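PDB 1QYD: bifunctional pinoresinol-lariciresinol reductase 1 from Thuja plicata, which catalyses the NADPH-dependent, enantioselective two-step reduction of (-)-pinoresinol to (-)-lariciresinol and on to (+)-secoisolariciresinol in lignan biosynthesis. Local coordinates for residues Asn22-Ile25 with Pro30-Val33; Gly166-Leu171 with Glu231-Trp236; Val195-Val200 with Asp306-Arg311; Gly201-Lys206 with Ile291-Leu296. One frame throughout, in Å; residues are numbered along the deposited sequence.

Interaction 1 (Asn22-Ile25 with Pro30-Val33); sequences NASI and PTYV
Ser24 and Thr31 each send CB toward the opposite segment, so the inner side of helix 17-26 and strand 31-34 meet through two small side chains. The hydroxyl branch of Thr31 reaches furthest: OG1 lies beside Ser24 CB, while the Thr31 methyl follows alongside, with CG2 3.9 Å from the same Ser24 CB. The two hydroxyls do not bond to each other. Ser24 OG and Thr31 OG1 are 3.4 Å apart, but they are badly aligned for a bond, and Thr31 OG1 makes its hydrogen bond to the backbone O of His29 instead. The Thr31 torsion explains this division of labour: with chi1 at -62°, OG1 sits beside the residue's own N, on the side of the preceding turn, and CG2 lies anti to that N. Ile25 comes in from the next position of the helix and crosses Thr31 at about a right angle. Its CG1 touches the branch point, Thr31 CB, at 3.8 Å, an apolar contact flanking the serine. This is the return half of a beta-alpha-beta unit of the Rossmann type. Strand 31-34 runs between strands 7-10 and 58-60; Val7 and Ile9 pack against both Ser24 and Thr31, and Ile205 of helix 197-207 also touches Ser24.

Interaction 2 (Gly166-Leu171 with Glu231-Trp236); sequences GSLAQL and EVIQIW
Leu168, within an ST turn in the loop that follows helix 161-164, lays its side chain on one side of helix 229-241, where Val232, Ile233 and Trp236 receive it, away from the cofactor site. The turn is closed by Ser167, whose OG accepts from Ala169 N at 3.2 Å with an N-H...O angle of 150°; the same hydroxyl also bonds to Tyr163 O in the helix before. Leu168 itself has a left-handed backbone conformation. Its two methyls part over the helix. CD1 goes to Val232 CG1, 4.0 Å away, and the two side chains slide past each other in opposite directions. CD2 heads for the indole, meeting Trp236 CE3 at 3.9 Å on an oblique approach, with leucine and tryptophan crossing at about a right angle. Between the methyls, Leu168 CG comes within 4.2 Å of Ile233 CG1. In Trp236, CG anti to the backbone N (chi1 -166°) sends the indole out toward the loop, and chi2 (42°) turns CE3 to the leucine. No hydrogen bond joins the segments. Val182 of strand 181-182 touches both Leu168 and Ile233, and Leu309 of helix 305-309 packs on Val232. The arrangement is a hydrophobic loop-on-helix contact: a loop with its ST turn, set against helix 229-241 by one buried leucine that meets two adjacent residues, Val232 and Ile233, and Trp236 one turn on.

Interaction 3 (Val195-Val200 with Asp306-Arg311); sequences VDEDDV and DSYLER
Tyr308 of the C-terminal helix 305-309 reaches across to the N-terminal end of helix 197-207, where Asp196 holds the N-cap position and Glu197 begins the helix. At its edge the ring meets the carboxylate of Asp196. Asp196 OD1 lies in the ring plane, 3.3 Å from Tyr308 CE1, where the slightly positive C-H edge of the ring probably favours the acid oxygen, and the carboxylate plane is turned 61° from that of the ring. The ionic part is loose: Asp196 OD1 and Arg311 NH2 form a long salt bridge of 3.9 Å, the acid coming at the edge of the guanidinium. The Arg311 chain, extended from CG to NE, carries NE above one face of the Tyr308 ring, offset toward the rim. The hydrogen bond runs from Tyr308 OH to Glu197, whose chain bends at chi2 (97°) to bring the carboxylate round; its other oxygen takes a weak bond from Gly162 N. A phenylalanine in place of Tyr308 would probably leave Glu197 OE1 without this partner and its carboxylate freer to turn, close to Ile16 of the inferred NADP-binding loop. In the bond itself, Tyr308 OH stands 2.8 Å from Glu197 OE1, which receives it on its syn lone pair, the side of the other carboxylate oxygen.

Interaction 4 (Gly201-Lys206 with Ile291-Leu296); sequences GTYTIK and IEATKL
Tyr203, directed out of helix 197-207, meets Ala293 and Thr294 in turn along its length; CG anti to its carbonyl carbon (chi1 -78°) lays the ring along the start of helix 293-296. At the root, Tyr203 CB is 4.1 Å from Ala293 CB. One atom further the contact tightens, with Tyr203 CG 3.9 Å from that same methyl, Ala293 CB, which sits over one face of the ring as a CH-pi contact, 4.2 Å from the centroid and displaced toward the rim. Along one side of the ring the backbone takes over: CD2 and then CE2 run past the carbonyl of Ala293, with Tyr203 CE2 3.6 Å from Ala293 O. On the other side CE1 nears the hydroxyl of Thr294, whose approach to the ring is oblique. At the tip, Tyr203 OH lies 3.7 Å from Thr294 OG1, too far for a hydrogen bond, and brushes Thr294 CG2. That threonine hydroxyl is already engaged, bonded to Glu292 OE1 at its syn lone pair. Replacing Tyr203 by an alanine here would probably open a gap between the two helices and strip the Ala293 methyl of the ring face it rests on. Glu292 holds Thr294, part of the surface that the tyrosine meets: its OE1 also accepts from Thr294 N at 2.8 Å, from above the carboxylate plane, and from Arg221 N, while OE2 takes a weak bond from Lys295 N. This is a glutamate N-cap at a strand-to-helix junction: strand 290-292 ends on it and helix 293-296 begins.

How the interactions relate
All four contacts are mainly buried, yet their chemistry differs with place. Interaction 1 belongs to the Rossmann-type unit and sets two hydroxyl side chains, not bonded to each other, beside an isoleucine; interaction 2, some 32 Å from it between centres, is wholly apolar. Interactions 3 and 4 share helix 197-207: its N-terminal end meets charged and phenolic groups, and one residue, Arg311, is exposed, whereas further along the helix a tyrosine face packs on an alanine methyl. That helix also reaches interaction 1, where Ile205 CD1 packs on Ala23 CB at 3.7 Å. Farther along, Ile235 and Leu309 link interactions 2 and 3, so helix 305-309 touches both helix 197-207 and helix 229-241.

Interaction 1 (Asn22-Ile25 with Pro30-Val33)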
loop_
_atom_site.group_PDB
_atom_site.type_symbol
_atom_site.label_atom_id
_atom_site.label_comp_id
_atom_site.label_asym_id
_atom_site.label_seq_id
_atom_site.Cartn_x
_atom_site.Cartn_y
_atom_site.Cartn_z
ATOM N N ASN A 22 27.802 -6.122 7.797
ATOM C CA ASN A 22 29.154 -6.626 7.978
ATOM C C ASN A 22 30.179 -5.787 7.233
ATOM O O ASN A 22 31.349 -5.776 7.600
ATOM C CB ASN A 22 29.292 -8.084 7.522
ATOM C CG ASN A 22 30.353 -8.810 8.387
ATOM O OD1 ASN A 22 31.543 -8.455 8.459
ATOM N ND2 ASN A 22 29.935 -9.858 9.101
ATOM N N ALA A 23 29.774 -5.031 6.218
ATOM C CA ALA A 23 30.692 -4.143 5.521
ATOM C C ALA A 23 31.190 -3.043 6.452
ATOM O O ALA A 23 32.392 -2.814 6.531
ATOM C CB ALA A 23 29.999 -3.491 4.332
ATOM N N SER A 24 30.266 -2.391 7.179
ATOM C CA SER A 24 30.542 -1.390 8.191
ATOM C C SER A 24 31.623 -1.825 9.156
ATOM O O SER A 24 32.708 -1.249 9.270
ATOM C CB SER A 24 29.299 -1.136 8.961
ATOM O OG SER A 24 28.439 -0.149 8.449
ATOM N N ILE A 25 31.309 -2.948 9.814
ATOM C CA ILE A 25 32.183 -3.526 10.811
ATOM C C ILE A 25 33.510 -3.822 10.122
ATOM O O ILE A 25 34.463 -3.123 10.448
ATOM C CB ILE A 25 31.406 -4.753 11.416
ATOM C CG1 ILE A 25 30.092 -4.273 12.053
ATOM C CG2 ILE A 25 32.171 -5.389 12.558
ATOM C CD1 ILE A 25 29.198 -5.352 12.726
ATOM N N PRO A 30 32.423 2.029 13.505
ATOM C CA PRO A 30 31.575 1.780 14.678
ATOM C C PRO A 30 30.111 1.727 14.253
ATOM O O PRO A 30 29.491 2.724 13.867
ATOM C CB PRO A 30 31.901 2.916 15.675
ATOM C CG PRO A 30 32.784 3.878 14.898
ATOM C CD PRO A 30 33.478 2.983 13.871
ATOM N N THR A 31 29.624 0.478 14.275
ATOM C CA THR A 31 28.288 0.193 13.807
ATOM C C THR A 31 27.324 -0.170 14.896
ATOM O O THR A 31 27.619 -0.915 15.816
ATOM C CB THR A 31 28.388 -0.905 12.766
ATOM O OG1 THR A 31 29.182 -0.324 11.755
ATOM C CG2 THR A 31 27.096 -1.324 12.125
ATOM N N TYR A 32 26.195 0.492 14.700
ATOM C CA TYR A 32 24.998 0.459 15.494
ATOM C C TYR A 32 23.912 -0.108 14.601
ATOM O O TYR A 32 23.778 0.303 13.451
ATOM C CB TYR A 32 24.528 1.844 15.895
ATOM C CG TYR A 32 25.363 2.717 16.812
ATOM C CD1 TYR A 32 26.673 3.117 16.511
ATOM C CD2 TYR A 32 24.747 3.181 17.965
ATOM C CE1 TYR A 32 27.357 3.997 17.370
ATOM C CE2 TYR A 32 25.407 4.051 18.829
ATOM C CZ TYR A 32 26.714 4.468 18.537
ATOM O OH TYR A 32 27.327 5.369 19.412
ATOM N N VAL A 33 23.073 -0.994 15.139
ATOM C CA VAL A 33 21.979 -1.555 14.378
ATOM C C VAL A 33 20.685 -1.393 15.123
ATOM O O VAL A 33 20.364 -2.106 16.081
ATOM C CB VAL A 33 22.156 -3.102 14.048
ATOM C CG1 VAL A 33 20.925 -3.758 13.457
ATOM C CG2 VAL A 33 23.131 -3.225 12.907
#

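Interaction 2 (Gly166-Leu171 with Glu231-Trp236)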
loop_
_atom_site.group_PDB
_atom_site.type_symbol
_atom_site.label_atom_id
_atom_site.label_comp_id
_atom_site.label_asym_id
_atom_site.label_seq_id
_atom_site.Cartn_x
_atom_site.Cartn_y
_atom_site.Cartn_z
ATOM N N GLY A 166 21.123 -16.752 -9.749
ATOM C CA GLY A 166 20.881 -17.964 -8.993
ATOM C C GLY A 166 19.831 -18.709 -9.756
ATOM O O GLY A 166 20.105 -19.752 -10.316
ATOM N N SER A 167 18.684 -18.045 -9.852
ATOM C CA SER A 167 17.540 -18.491 -10.609
ATOM C C SER A 167 17.750 -18.529 -12.127
ATOM O O SER A 167 17.033 -19.268 -12.806
ATOM C CB SER A 167 16.383 -17.577 -10.303
ATOM O OG SER A 167 16.843 -16.245 -10.527
ATOM N N LEU A 168 18.732 -17.740 -12.623
ATOM C CA LEU A 168 19.037 -17.423 -14.032
ATOM C C LEU A 168 17.949 -16.531 -14.656
ATOM O O LEU A 168 17.941 -16.240 -15.849
ATOM C CB LEU A 168 19.217 -18.720 -14.851
ATOM C CG LEU A 168 20.549 -19.006 -15.554
ATOM C CD1 LEU A 168 21.722 -18.554 -14.738
ATOM C CD2 LEU A 168 20.652 -20.506 -15.802
ATOM N N ALA A 169 17.117 -16.015 -13.729
ATOM C CA ALA A 169 15.977 -15.117 -13.831
ATOM C C ALA A 169 14.620 -15.760 -14.136
ATOM O O ALA A 169 13.730 -15.172 -14.769
ATOM C CB ALA A 169 16.296 -14.049 -14.871
ATOM N N GLN A 170 14.397 -16.969 -13.587
ATOM C CA GLN A 170 13.191 -17.697 -13.929
ATOM C C GLN A 170 11.978 -17.534 -13.055
ATOM O O GLN A 170 11.998 -17.552 -11.822
ATOM C CB GLN A 170 13.533 -19.160 -14.046
ATOM C CG GLN A 170 13.582 -19.465 -15.551
ATOM C CD GLN A 170 14.955 -19.598 -16.185
ATOM O OE1 GLN A 170 15.345 -18.902 -17.117
ATOM N NE2 GLN A 170 15.726 -20.555 -15.723
ATOM N N LEU A 171 10.907 -17.396 -13.834
ATOM C CA LEU A 171 9.532 -17.135 -13.426
ATOM C C LEU A 171 8.959 -18.032 -12.356
ATOM O O LEU A 171 7.782 -17.864 -12.007
ATOM C CB LEU A 171 8.535 -17.241 -14.622
ATOM C CG LEU A 171 8.565 -16.438 -15.930
ATOM C CD1 LEU A 171 7.308 -16.708 -16.721
ATOM C CD2 LEU A 171 8.606 -14.962 -15.640
ATOM N N GLU A 231 23.824 -14.217 -21.915
ATOM C CA GLU A 231 25.212 -14.371 -21.543
ATOM C C GLU A 231 25.472 -14.844 -20.150
ATOM O O GLU A 231 26.592 -15.293 -19.928
ATOM C CB GLU A 231 25.982 -13.122 -21.629
ATOM C CG GLU A 231 26.052 -12.517 -23.006
ATOM C CD GLU A 231 26.744 -11.183 -22.869
ATOM O OE1 GLU A 231 26.079 -10.208 -22.516
ATOM O OE2 GLU A 231 27.956 -11.142 -23.078
ATOM N N VAL A 232 24.533 -14.682 -19.197
ATOM C CA VAL A 232 24.657 -15.257 -17.848
ATOM C C VAL A 232 24.242 -16.739 -17.898
ATOM O O VAL A 232 24.777 -17.570 -17.157
ATOM C CB VAL A 232 23.764 -14.477 -16.813
ATOM C CG1 VAL A 232 23.624 -15.155 -15.417
ATOM C CG2 VAL A 232 24.444 -13.126 -16.657
ATOM N N ILE A 233 23.301 -17.092 -18.789
ATOM C CA ILE A 233 22.946 -18.470 -19.027
ATOM C C ILE A 233 24.177 -19.118 -19.576
ATOM O O ILE A 233 24.440 -20.251 -19.210
ATOM C CB ILE A 233 21.853 -18.640 -20.046
ATOM C CG1 ILE A 233 20.603 -17.886 -19.617
ATOM C CG2 ILE A 233 21.572 -20.123 -20.178
ATOM C CD1 ILE A 233 19.257 -18.066 -20.360
ATOM N N GLN A 234 24.948 -18.388 -20.387
ATOM C CA GLN A 234 26.160 -18.904 -21.000
ATOM C C GLN A 234 27.360 -19.153 -20.118
ATOM O O GLN A 234 28.188 -20.003 -20.477
ATOM C CB GLN A 234 26.603 -17.998 -22.100
ATOM C CG GLN A 234 25.860 -18.312 -23.383
ATOM C CD GLN A 234 26.234 -17.358 -24.500
ATOM O OE1 GLN A 234 25.379 -16.940 -25.283
ATOM N NE2 GLN A 234 27.511 -16.974 -24.595
ATOM N N ILE A 235 27.464 -18.426 -18.996
ATOM C CA ILE A 235 28.486 -18.682 -17.988
ATOM C C ILE A 235 28.085 -19.952 -17.243
ATOM O O ILE A 235 28.959 -20.695 -16.802
ATOM C CB ILE A 235 28.568 -17.470 -17.028
ATOM C CG1 ILE A 235 29.080 -16.241 -17.793
ATOM C CG2 ILE A 235 29.480 -17.797 -15.846
ATOM C CD1 ILE A 235 28.828 -14.854 -17.162
ATOM N N TRP A 236 26.773 -20.234 -17.094
ATOM C CA TRP A 236 26.335 -21.462 -16.439
ATOM C C TRP A 236 26.684 -22.625 -17.345
ATOM O O TRP A 236 27.301 -23.600 -16.915
ATOM C CB TRP A 236 24.808 -21.558 -16.178
ATOM C CG TRP A 236 24.494 -22.702 -15.178
ATOM C CD1 TRP A 236 25.279 -22.890 -14.063
ATOM C CD2 TRP A 236 23.498 -23.640 -15.235
ATOM N NE1 TRP A 236 24.802 -23.921 -13.425
ATOM C CE2 TRP A 236 23.748 -24.393 -14.086
ATOM C CE3 TRP A 236 22.437 -23.991 -16.053
ATOM C CZ2 TRP A 236 22.965 -25.493 -13.725
ATOM C CZ3 TRP A 236 21.647 -25.097 -15.702
ATOM C CH2 TRP A 236 21.895 -25.850 -14.553
#

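Interaction 3 (Val195-Val200 with Asp306-Arg311)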
loop_
_atom_site.group_PDB
_atom_site.type_symbol
_atom_site.label_atom_id
_atom_site.label_comp_id
_atom_site.label_asym_id
_atom_site.label_seq_id
_atom_site.Cartn_x
_atom_site.Cartn_y
_atom_site.Cartn_z
ATOM N N VAL A 195 25.160 -7.971 -9.447
ATOM C CA VAL A 195 26.166 -7.696 -8.407
ATOM C C VAL A 195 26.086 -8.543 -7.130
ATOM O O VAL A 195 25.043 -8.782 -6.532
ATOM C CB VAL A 195 26.126 -6.181 -7.986
ATOM C CG1 VAL A 195 27.317 -5.840 -7.100
ATOM C CG2 VAL A 195 26.307 -5.266 -9.193
ATOM N N ASP A 196 27.243 -9.034 -6.688
ATOM C CA ASP A 196 27.318 -9.852 -5.488
ATOM C C ASP A 196 26.884 -8.964 -4.351
ATOM O O ASP A 196 27.241 -7.782 -4.285
ATOM C CB ASP A 196 28.752 -10.340 -5.272
ATOM C CG ASP A 196 29.049 -11.132 -3.994
ATOM O OD1 ASP A 196 28.162 -11.807 -3.458
ATOM O OD2 ASP A 196 30.200 -11.083 -3.536
ATOM N N GLU A 197 26.063 -9.557 -3.493
ATOM C CA GLU A 197 25.515 -8.851 -2.348
ATOM C C GLU A 197 26.567 -8.244 -1.417
ATOM O O GLU A 197 26.341 -7.204 -0.790
ATOM C CB GLU A 197 24.637 -9.799 -1.597
ATOM C CG GLU A 197 23.470 -10.274 -2.452
ATOM C CD GLU A 197 23.645 -11.624 -3.134
ATOM O OE1 GLU A 197 24.753 -12.072 -3.422
ATOM O OE2 GLU A 197 22.617 -12.247 -3.359
ATOM N N ASP A 198 27.746 -8.858 -1.358
ATOM C CA ASP A 198 28.838 -8.284 -0.629
ATOM C C ASP A 198 29.455 -7.145 -1.422
ATOM O O ASP A 198 29.931 -6.214 -0.790
ATOM C CB ASP A 198 29.942 -9.282 -0.357
ATOM C CG ASP A 198 29.663 -10.487 0.527
ATOM O OD1 ASP A 198 30.666 -11.143 0.824
ATOM O OD2 ASP A 198 28.519 -10.803 0.893
ATOM N N ASP A 199 29.514 -7.109 -2.759
ATOM C CA ASP A 199 30.106 -5.955 -3.417
ATOM C C ASP A 199 29.242 -4.724 -3.206
ATOM O O ASP A 199 29.813 -3.646 -3.095
ATOM C CB ASP A 199 30.255 -6.183 -4.905
ATOM C CG ASP A 199 31.265 -7.238 -5.306
ATOM O OD1 ASP A 199 31.051 -7.786 -6.390
ATOM O OD2 ASP A 199 32.241 -7.484 -4.578
ATOM N N VAL A 200 27.899 -4.875 -3.124
ATOM C CA VAL A 200 26.932 -3.796 -2.816
ATOM C C VAL A 200 27.087 -3.176 -1.401
ATOM O O VAL A 200 26.944 -1.978 -1.197
ATOM C CB VAL A 200 25.502 -4.353 -2.982
ATOM C CG1 VAL A 200 24.449 -3.298 -2.650
ATOM C CG2 VAL A 200 25.334 -4.830 -4.404
ATOM N N ASP A 306 31.031 -15.300 -13.268
ATOM C CA ASP A 306 31.806 -16.492 -13.491
ATOM C C ASP A 306 32.205 -16.918 -12.105
ATOM O O ASP A 306 31.875 -18.010 -11.673
ATOM C CB ASP A 306 33.020 -16.131 -14.351
ATOM C CG ASP A 306 32.670 -15.713 -15.787
ATOM O OD1 ASP A 306 32.121 -14.627 -16.008
ATOM O OD2 ASP A 306 32.928 -16.504 -16.699
ATOM N N SER A 307 32.859 -16.060 -11.341
ATOM C CA SER A 307 33.248 -16.413 -9.994
ATOM C C SER A 307 32.082 -16.565 -9.009
ATOM O O SER A 307 32.157 -17.379 -8.084
ATOM C CB SER A 307 34.249 -15.360 -9.591
ATOM O OG SER A 307 35.286 -15.362 -10.576
ATOM N N TYR A 308 30.984 -15.826 -9.208
ATOM C CA TYR A 308 29.765 -15.993 -8.427
ATOM C C TYR A 308 29.062 -17.298 -8.817
ATOM O O TYR A 308 28.660 -18.063 -7.936
ATOM C CB TYR A 308 28.812 -14.827 -8.659
ATOM C CG TYR A 308 27.661 -14.777 -7.654
ATOM C CD1 TYR A 308 27.831 -14.052 -6.487
ATOM C CD2 TYR A 308 26.448 -15.449 -7.864
ATOM C CE1 TYR A 308 26.831 -13.987 -5.531
ATOM C CE2 TYR A 308 25.427 -15.382 -6.901
ATOM C CZ TYR A 308 25.636 -14.646 -5.736
ATOM O OH TYR A 308 24.663 -14.555 -4.758
ATOM N N LEU A 309 28.884 -17.608 -10.119
ATOM C CA LEU A 309 28.290 -18.880 -10.518
ATOM C C LEU A 309 29.203 -20.092 -10.259
ATOM O O LEU A 309 28.709 -21.189 -10.007
ATOM C CB LEU A 309 27.849 -18.749 -12.004
ATOM C CG LEU A 309 26.531 -17.952 -12.201
ATOM C CD1 LEU A 309 26.393 -17.505 -13.627
ATOM C CD2 LEU A 309 25.317 -18.827 -11.923
ATOM N N GLU A 310 30.525 -19.881 -10.154
ATOM C CA GLU A 310 31.557 -20.880 -9.855
ATOM C C GLU A 310 31.424 -21.429 -8.431
ATOM O O GLU A 310 32.382 -21.925 -7.831
ATOM C CB GLU A 310 32.942 -20.205 -10.085
ATOM C CG GLU A 310 34.299 -20.935 -10.097
ATOM C CD GLU A 310 35.498 -20.085 -10.589
ATOM O OE1 GLU A 310 35.860 -20.206 -11.763
ATOM O OE2 GLU A 310 36.087 -19.309 -9.820
ATOM N N ARG A 311 30.222 -21.340 -7.870
ATOM C CA ARG A 311 29.909 -21.886 -6.566
ATOM C C ARG A 311 28.459 -22.314 -6.537
ATOM O O ARG A 311 28.017 -22.931 -5.581
ATOM C CB ARG A 311 30.085 -20.881 -5.411
ATOM C CG ARG A 311 29.179 -19.647 -5.416
ATOM C CD ARG A 311 29.231 -18.886 -4.073
ATOM N NE ARG A 311 28.937 -17.452 -4.195
ATOM C CZ ARG A 311 29.940 -16.570 -4.186
ATOM N NH1 ARG A 311 31.214 -16.947 -4.070
ATOM N NH2 ARG A 311 29.677 -15.281 -4.301
#

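Interaction 4 (Gly201-Lys206 with Ile291-Leu296)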
loop_
_atom_site.group_PDB
_atom_site.type_symbol
_atom_site.label_atom_id
_atom_site.label_comp_id
_atom_site.label_asym_id
_atom_site.label_seq_id
_atom_site.Cartn_x
_atom_site.Cartn_y
_atom_site.Cartn_z
ATOM N N GLY A 201 27.390 -3.976 -0.383
ATOM C CA GLY A 201 27.613 -3.512 0.954
ATOM C C GLY A 201 28.919 -2.790 0.974
ATOM O O GLY A 201 28.941 -1.669 1.444
ATOM N N THR A 202 29.991 -3.376 0.445
ATOM C CA THR A 202 31.326 -2.780 0.419
ATOM C C THR A 202 31.321 -1.416 -0.263
ATOM O O THR A 202 31.922 -0.475 0.254
ATOM C CB THR A 202 32.325 -3.674 -0.317
ATOM O OG1 THR A 202 32.410 -4.944 0.341
ATOM C CG2 THR A 202 33.705 -3.035 -0.332
ATOM N N TYR A 203 30.634 -1.282 -1.406
ATOM C CA TYR A 203 30.556 -0.025 -2.110
ATOM C C TYR A 203 29.658 0.995 -1.416
ATOM O O TYR A 203 29.827 2.195 -1.685
ATOM C CB TYR A 203 30.037 -0.248 -3.541
ATOM C CG TYR A 203 31.076 -0.789 -4.505
ATOM C CD1 TYR A 203 30.786 -1.908 -5.304
ATOM C CD2 TYR A 203 32.337 -0.192 -4.555
ATOM C CE1 TYR A 203 31.754 -2.437 -6.147
ATOM C CE2 TYR A 203 33.304 -0.719 -5.398
ATOM C CZ TYR A 203 33.007 -1.837 -6.180
ATOM O OH TYR A 203 34.009 -2.362 -6.962
ATOM N N THR A 204 28.674 0.593 -0.572
ATOM C CA THR A 204 27.881 1.605 0.103
ATOM C C THR A 204 28.632 2.094 1.325
ATOM O O THR A 204 28.448 3.268 1.639
ATOM C CB THR A 204 26.471 1.140 0.583
ATOM O OG1 THR A 204 26.653 0.073 1.467
ATOM C CG2 THR A 204 25.594 0.649 -0.516
ATOM N N ILE A 205 29.489 1.314 2.016
ATOM C CA ILE A 205 30.198 1.889 3.142
ATOM C C ILE A 205 31.377 2.760 2.701
ATOM O O ILE A 205 31.861 3.616 3.455
ATOM C CB ILE A 205 30.594 0.729 4.095
ATOM C CG1 ILE A 205 29.409 0.507 4.989
ATOM C CG2 ILE A 205 31.696 1.033 5.072
ATOM C CD1 ILE A 205 28.246 -0.214 4.290
ATOM N N LYS A 206 31.815 2.582 1.451
ATOM C CA LYS A 206 32.816 3.453 0.833
ATOM C C LYS A 206 32.235 4.763 0.242
ATOM O O LYS A 206 32.977 5.719 0.036
ATOM C CB LYS A 206 33.546 2.673 -0.262
ATOM C CG LYS A 206 34.315 1.490 0.318
ATOM C CD LYS A 206 35.502 1.165 -0.556
ATOM C CE LYS A 206 36.357 0.231 0.250
ATOM N NZ LYS A 206 37.742 0.390 -0.086
ATOM N N ILE A 291 27.164 9.241 -10.026
ATOM C CA ILE A 291 28.483 8.624 -10.182
ATOM C C ILE A 291 28.383 7.101 -10.384
ATOM O O ILE A 291 27.289 6.533 -10.386
ATOM C CB ILE A 291 29.488 8.798 -8.966
ATOM C CG1 ILE A 291 28.881 8.432 -7.631
ATOM C CG2 ILE A 291 30.027 10.181 -9.013
ATOM C CD1 ILE A 291 27.815 9.316 -7.019
ATOM N N GLU A 292 29.527 6.422 -10.597
ATOM C CA GLU A 292 29.607 4.972 -10.708
ATOM C C GLU A 292 30.473 4.457 -9.549
ATOM O O GLU A 292 31.599 4.919 -9.346
ATOM C CB GLU A 292 30.241 4.593 -12.045
ATOM C CG GLU A 292 30.038 3.156 -12.547
ATOM C CD GLU A 292 30.841 2.021 -11.911
ATOM O OE1 GLU A 292 30.297 1.290 -11.075
ATOM O OE2 GLU A 292 32.000 1.858 -12.282
ATOM N N ALA A 293 29.998 3.458 -8.801
ATOM C CA ALA A 293 30.699 2.937 -7.653
ATOM C C ALA A 293 32.058 2.337 -7.882
ATOM O O ALA A 293 32.941 2.497 -7.049
ATOM C CB ALA A 293 29.854 1.896 -6.995
ATOM N N THR A 294 32.238 1.694 -9.039
ATOM C CA THR A 294 33.477 0.993 -9.396
ATOM C C THR A 294 34.573 1.889 -9.933
ATOM O O THR A 294 35.742 1.588 -9.697
ATOM C CB THR A 294 33.139 -0.097 -10.400
ATOM O OG1 THR A 294 32.123 -0.836 -9.736
ATOM C CG2 THR A 294 34.296 -0.972 -10.843
ATOM N N LYS A 295 34.228 2.982 -10.635
ATOM C CA LYS A 295 35.186 4.001 -11.064
ATOM C C LYS A 295 35.870 4.636 -9.850
ATOM O O LYS A 295 37.101 4.674 -9.754
ATOM C CB LYS A 295 34.501 5.136 -11.849
ATOM C CG LYS A 295 34.291 5.031 -13.363
ATOM C CD LYS A 295 33.439 6.227 -13.826
ATOM C CE LYS A 295 33.165 6.155 -15.342
ATOM N NZ LYS A 295 32.360 7.255 -15.865
ATOM N N LEU A 296 35.034 5.120 -8.911
ATOM C CA LEU A 296 35.441 5.751 -7.654
ATOM C C LEU A 296 36.322 4.893 -6.763
ATOM O O LEU A 296 37.342 5.348 -6.230
ATOM C CB LEU A 296 34.232 6.123 -6.827
ATOM C CG LEU A 296 33.311 7.237 -7.235
ATOM C CD1 LEU A 296 31.916 6.948 -6.699
ATOM C CD2 LEU A 296 33.895 8.543 -6.753
#